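Uncharacterized protein (Wolinella succinogenes, PDB 3JYG) is of unknown function but belongs to the 6-pyruvoyl tetrahydropterin synthase family and carries a bound zinc ion. Local coordinates at residues 44-49 / 166-171. Sequence-based numbering, arbitrary orientation.
Sequences GKVIVH and VEFLET
K45 and I47 pair with L169 and E167 as the two hydrogen-bonded pairs of an antiparallel join between strands 40-52 and 162-169. Four backbone bonds close it, from K45 N to L169 O and from I47 N to E167 O, each with its return partner; the bond from E167 N to I47 O is 2.7 Å long. Between them, CA-H...O contacts such as V46 CA to E167 O share the same carbonyls.

One side-chain hydrogen bond reinforces the join. H49 NE2 donates to E167 OE1 at 2.7 Å, meeting the anti lone pair, with ring and carboxylate only 20° from coplanar. With chi2 at -179°, CD of E167 stands anti to CA, which carries the carboxylate out to the H49 ring; OE1 also has a weak, long ion pair with R177.

The join lies inside the mixed sheet of this 6-pyruvoyl tetrahydropterin synthase-type fold, strand 3-17 pairing with the other edge of 40-52, and helices 67-77 and 141-155 lie against the V46, V48 and V166 face.

Apolar contacts differ by face. On that helix-covered side V46 CG1 meets V166 CG1 at 3.9 Å, while V46 CG2 comes in plane to the F168 ring edge, 3.9 Å from CD1. On the other, I47 CD1 touches L169 CD1 at 3.8 Å, and K45 CD runs beside L169 CD2, 3.7 Å away, before the chain bends and NZ forms salt bridges with D12 and E10.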
loop_
_atom_site.group_PDB
_atom_site.type_symbol
_atom_site.label_atom_id
_atom_site.label_comp_id
_atom_site.label_asym_id
_atom_site.label_seq_id
_atom_site.Cartn_x
_atom_site.Cartn_y
_atom_site.Cartn_z
ATOM N N GLY A 44 4.477 15.495 -2.084
ATOM C CA GLY A 44 3.240 14.995 -1.514
ATOM C C GLY A 44 2.589 14.012 -2.464
ATOM O O GLY A 44 2.690 14.159 -3.689
ATOM N N LYS A 45 1.938 12.999 -1.920
ATOM C CA LYS A 45 1.096 12.167 -2.780
ATOM C C LYS A 45 -0.292 11.996 -2.175
ATOM O O LYS A 45 -0.405 11.580 -1.031
ATOM C CB LYS A 45 1.771 10.821 -3.025
ATOM C CG LYS A 45 0.965 9.852 -3.909
ATOM C CD LYS A 45 1.653 8.443 -3.898
ATOM C CE LYS A 45 3.013 8.465 -4.545
ATOM N NZ LYS A 45 2.787 8.553 -6.044
ATOM N N VAL A 46 -1.324 12.346 -2.930
ATOM C CA VAL A 46 -2.724 12.137 -2.511
ATOM C C VAL A 46 -3.211 10.794 -3.093
ATOM O O VAL A 46 -3.067 10.564 -4.311
ATOM C CB VAL A 46 -3.658 13.245 -2.997
ATOM C CG1 VAL A 46 -5.036 13.130 -2.275
ATOM C CG2 VAL A 46 -3.078 14.632 -2.684
ATOM N N ILE A 47 -3.801 9.927 -2.264
ATOM C CA ILE A 47 -4.462 8.736 -2.790
ATOM C C ILE A 47 -5.953 8.747 -2.427
ATOM O O ILE A 47 -6.299 8.709 -1.238
ATOM C CB ILE A 47 -3.835 7.430 -2.255
ATOM C CG1 ILE A 47 -2.313 7.504 -2.359
ATOM C CG2 ILE A 47 -4.424 6.207 -3.064
ATOM C CD1 ILE A 47 -1.559 6.224 -1.991
ATOM N N VAL A 48 -6.809 8.772 -3.451
ATOM C CA VAL A 48 -8.280 8.843 -3.267
ATOM C C VAL A 48 -8.884 7.446 -3.453
ATOM O O VAL A 48 -8.622 6.811 -4.471
ATOM C CB VAL A 48 -8.907 9.802 -4.320
ATOM C CG1 VAL A 48 -10.447 9.770 -4.276
ATOM C CG2 VAL A 48 -8.384 11.183 -4.128
ATOM N N HIS A 49 -9.649 6.963 -2.479
ATOM C CA HIS A 49 -10.291 5.654 -2.587
ATOM C C HIS A 49 -11.790 5.840 -2.731
ATOM O O HIS A 49 -12.418 6.542 -1.912
ATOM C CB HIS A 49 -9.973 4.787 -1.360
ATOM C CG HIS A 49 -8.513 4.557 -1.149
ATOM N ND1 HIS A 49 -7.890 3.395 -1.530
ATOM C CD2 HIS A 49 -7.557 5.338 -0.587
ATOM C CE1 HIS A 49 -6.611 3.455 -1.179
ATOM N NE2 HIS A 49 -6.383 4.638 -0.624
ATOM N N VAL A 166 -9.082 9.038 2.065
ATOM C CA VAL A 166 -8.016 9.716 1.333
ATOM C C VAL A 166 -6.724 9.509 2.100
ATOM O O VAL A 166 -6.704 9.611 3.321
ATOM C CB VAL A 166 -8.303 11.205 1.303
ATOM C CG1 VAL A 166 -7.092 12.005 0.804
ATOM C CG2 VAL A 166 -9.517 11.464 0.452
ATOM N N GLU A 167 -5.661 9.176 1.393
ATOM C CA GLU A 167 -4.344 9.085 2.001
ATOM C C GLU A 167 -3.525 10.292 1.557
ATOM O O GLU A 167 -3.632 10.765 0.413
ATOM C CB GLU A 167 -3.593 7.813 1.565
ATOM C CG GLU A 167 -4.304 6.505 1.904
ATOM C CD GLU A 167 -3.491 5.293 1.459
ATOM O OE1 GLU A 167 -3.969 4.577 0.545
ATOM O OE2 GLU A 167 -2.360 5.109 1.984
ATOM N N PHE A 168 -2.700 10.779 2.461
ATOM C CA PHE A 168 -1.714 11.793 2.083
ATOM C C PHE A 168 -0.321 11.393 2.584
ATOM O O PHE A 168 -0.098 11.259 3.806
ATOM C CB PHE A 168 -2.146 13.191 2.522
ATOM C CG PHE A 168 -1.209 14.271 2.045
ATOM C CD1 PHE A 168 -1.248 14.712 0.709
ATOM C CD2 PHE A 168 -0.243 14.789 2.902
ATOM C CE1 PHE A 168 -0.326 15.696 0.239
ATOM C CE2 PHE A 168 0.695 15.766 2.430
ATOM C CZ PHE A 168 0.612 16.234 1.112
ATOM N N LEU A 169 0.575 11.131 1.622
ATOM C CA LEU A 169 1.953 10.759 1.911
ATOM C C LEU A 169 2.807 12.040 1.971
ATOM O O LEU A 169 2.888 12.824 1.009
ATOM C CB LEU A 169 2.493 9.738 0.874
ATOM C CG LEU A 169 1.994 8.288 0.723
ATOM C CD1 LEU A 169 0.521 8.216 0.479
ATOM C CD2 LEU A 169 2.702 7.535 -0.434
ATOM N N GLU A 170 3.379 12.279 3.147
ATOM C CA GLU A 170 4.221 13.421 3.400
ATOM C C GLU A 170 5.661 13.103 2.896
ATOM O O GLU A 170 6.396 13.984 2.412
ATOM C CB GLU A 170 4.258 13.628 4.907
ATOM C CG GLU A 170 5.096 14.757 5.375
ATOM C CD GLU A 170 5.268 14.702 6.871
ATOM O OE1 GLU A 170 4.221 14.706 7.590
ATOM O OE2 GLU A 170 6.436 14.651 7.312
ATOM N N THR A 171 6.064 11.842 3.095
ATOM C CA THR A 171 7.338 11.320 2.611
ATOM C C THR A 171 7.102 9.877 2.098
ATOM O O THR A 171 6.018 9.304 2.321
ATOM C CB THR A 171 8.451 11.347 3.705
ATOM O OG1 THR A 171 8.231 10.320 4.678
ATOM C CG2 THR A 171 8.563 12.728 4.397
#